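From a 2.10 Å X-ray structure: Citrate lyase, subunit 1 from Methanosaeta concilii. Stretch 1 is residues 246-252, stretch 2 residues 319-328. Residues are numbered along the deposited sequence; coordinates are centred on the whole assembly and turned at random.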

# COMPACT_ATOMS: atom_id res chain seq x y z
N LYS C 246 37.14 11.56 45.21
CA LYS C 246 36.81 10.97 43.91
C LYS C 246 35.34 10.50 43.88
O LYS C 246 34.66 10.66 42.86
CB LYS C 246 37.82 9.82 43.61
CG LYS C 246 37.29 8.47 43.12
CD LYS C 246 38.41 7.45 42.97
CE LYS C 246 37.87 6.05 42.89
NZ LYS C 246 38.87 5.10 42.32
N GLU C 247 34.87 9.96 45.02
CA GLU C 247 33.52 9.46 45.24
C GLU C 247 32.52 10.62 45.31
O GLU C 247 31.47 10.55 44.66
CB GLU C 247 33.45 8.62 46.53
CG GLU C 247 34.30 7.35 46.49
CD GLU C 247 35.79 7.53 46.76
OE1 GLU C 247 36.15 8.31 47.67
OE2 GLU C 247 36.59 6.88 46.05
N GLU C 248 32.87 11.68 46.07
CA GLU C 248 32.04 12.88 46.22
C GLU C 248 31.86 13.61 44.89
O GLU C 248 30.76 14.08 44.60
CB GLU C 248 32.64 13.83 47.25
CG GLU C 248 32.41 13.40 48.68
CD GLU C 248 32.83 14.42 49.71
OE1 GLU C 248 32.71 15.64 49.44
OE2 GLU C 248 33.23 14.00 50.82
N LEU C 249 32.94 13.71 44.10
CA LEU C 249 32.93 14.37 42.80
C LEU C 249 32.16 13.55 41.76
O LEU C 249 31.57 14.14 40.85
CB LEU C 249 34.37 14.71 42.35
CG LEU C 249 35.05 15.82 43.19
CD1 LEU C 249 36.55 15.62 43.30
CD2 LEU C 249 34.71 17.23 42.65
N PHE C 250 32.12 12.21 41.93
CA PHE C 250 31.36 11.29 41.08
C PHE C 250 29.85 11.50 41.31
O PHE C 250 29.09 11.48 40.35
CB PHE C 250 31.75 9.83 41.37
CG PHE C 250 30.85 8.78 40.75
CD1 PHE C 250 30.76 8.66 39.37
CD2 PHE C 250 30.09 7.94 41.54
CE1 PHE C 250 29.90 7.71 38.79
CE2 PHE C 250 29.25 6.98 40.96
CZ PHE C 250 29.16 6.87 39.59
N ILE C 251 29.44 11.71 42.58
CA ILE C 251 28.06 11.94 43.00
C ILE C 251 27.58 13.31 42.49
O ILE C 251 26.47 13.42 41.96
CB ILE C 251 27.87 11.69 44.53
CG1 ILE C 251 28.16 10.21 44.92
CG2 ILE C 251 26.51 12.14 45.04
CD1 ILE C 251 27.41 9.09 44.11
N LYS C 252 28.46 14.33 42.61
CA LYS C 252 28.26 15.70 42.14
C LYS C 252 28.06 15.70 40.63
O LYS C 252 27.26 16.48 40.12
CB LYS C 252 29.45 16.60 42.52
CG LYS C 252 29.40 17.08 43.97
CD LYS C 252 30.45 18.14 44.26
CE LYS C 252 30.40 18.66 45.68
NZ LYS C 252 29.31 19.64 45.90
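Stretch 2 319-328: CTILDLMTRS

Stretch 2 packs as an antiparallel helix against the helix of stretch 1, in a small contact centred on E247 and T320 and closed at one end by a salt bridge from R327. The two axes run at 174° between their N-to-C directions and approach to 10.6 Å, so the helices lie side by side, nearly antiparallel, and the two stretches bury 270 Å² between them, both sides summed. Residues from C319 onward continue a helix begun earlier in the chain; by T326 the backbone has left it, and R327 lies in the loop or turn that follows. The backbones come nearest at E247 and T320, whose CA atoms are 6.4 Å apart. There T320 points toward stretch 1 and sets its CG2 3.6 Å from CB of E247. OG1 of T320, hydrogen-bonded elsewhere in the structure, lies 3.4 Å from CD1 of I251 and 3.3 Å from CE2 of F250, at the edge of the phenyl ring. One turn further along, L324 brings CD2 to 3.4 Å from OE1 of E247. R327 then reaches back across the gap: its NH2 donates to OE2 of E247 at 2.8 Å, close to the guanidinium plane. NH2 of R327 also donates a hydrogen bond to OD2 of D323 at 2.8 Å, part of a second salt bridge, so one nitrogen links a carboxylate from each stretch.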

# COMPACT_ATOMS: atom_id res chain seq x y z
N CYS C 319 26.08 2.21 45.12
CA CYS C 319 27.36 1.56 44.81
C CYS C 319 28.51 2.35 45.44
O CYS C 319 29.45 1.75 45.96
CB CYS C 319 27.56 1.42 43.30
SG CYS C 319 26.72 -0.00 42.56
N THR C 320 28.41 3.70 45.39
CA THR C 320 29.40 4.62 45.96
C THR C 320 29.47 4.49 47.48
O THR C 320 30.57 4.36 48.02
CB THR C 320 29.13 6.06 45.51
OG1 THR C 320 28.95 6.08 44.10
CG2 THR C 320 30.26 7.02 45.88
N ILE C 321 28.30 4.53 48.17
CA ILE C 321 28.19 4.39 49.63
C ILE C 321 28.73 3.03 50.06
O ILE C 321 29.56 2.97 50.96
CB ILE C 321 26.75 4.69 50.16
CG1 ILE C 321 26.44 6.21 50.05
CG2 ILE C 321 26.56 4.16 51.61
CD1 ILE C 321 25.04 6.61 50.39
N LEU C 322 28.29 1.95 49.37
CA LEU C 322 28.73 0.58 49.65
C LEU C 322 30.22 0.42 49.50
O LEU C 322 30.85 -0.14 50.38
CB LEU C 322 27.98 -0.47 48.82
CG LEU C 322 26.51 -0.65 49.16
CD1 LEU C 322 25.81 -1.39 48.09
CD2 LEU C 322 26.32 -1.34 50.49
N ASP C 323 30.79 0.99 48.42
CA ASP C 323 32.23 0.95 48.15
C ASP C 323 33.02 1.47 49.34
O ASP C 323 33.84 0.73 49.87
CB ASP C 323 32.60 1.75 46.88
CG ASP C 323 34.08 1.75 46.53
OD1 ASP C 323 34.77 0.75 46.84
OD2 ASP C 323 34.55 2.75 45.95
N LEU C 324 32.74 2.71 49.76
CA LEU C 324 33.39 3.42 50.86
C LEU C 324 33.25 2.72 52.22
O LEU C 324 34.15 2.82 53.06
CB LEU C 324 32.84 4.85 50.96
CG LEU C 324 33.22 5.82 49.84
CD1 LEU C 324 32.18 6.92 49.70
CD2 LEU C 324 34.60 6.40 50.07
N MET C 325 32.12 2.04 52.43
CA MET C 325 31.74 1.29 53.63
C MET C 325 32.44 -0.09 53.74
O MET C 325 32.48 -0.67 54.83
CB MET C 325 30.23 1.07 53.56
CG MET C 325 29.57 0.86 54.88
SD MET C 325 27.77 0.86 54.71
CE MET C 325 27.34 0.54 56.41
N THR C 326 32.94 -0.63 52.62
CA THR C 326 33.53 -1.98 52.54
C THR C 326 35.07 -1.98 52.35
O THR C 326 35.67 -3.03 52.12
CB THR C 326 32.82 -2.80 51.47
OG1 THR C 326 32.97 -2.16 50.20
CG2 THR C 326 31.34 -3.05 51.79
N ARG C 327 35.70 -0.80 52.46
CA ARG C 327 37.14 -0.64 52.33
C ARG C 327 37.84 -1.15 53.60
O ARG C 327 38.74 -1.98 53.51
CB ARG C 327 37.49 0.82 52.03
CG ARG C 327 37.14 1.19 50.60
CD ARG C 327 37.13 2.69 50.35
NE ARG C 327 36.72 2.99 48.98
CZ ARG C 327 37.06 4.08 48.31
NH1 ARG C 327 37.85 4.99 48.86
NH2 ARG C 327 36.63 4.26 47.06
N SER C 328 37.37 -0.69 54.78
CA SER C 328 37.90 -1.07 56.09
C SER C 328 36.97 -2.04 56.82
O SER C 328 35.74 -1.92 56.73
CB SER C 328 38.10 0.18 56.94
OG SER C 328 38.78 -0.09 58.15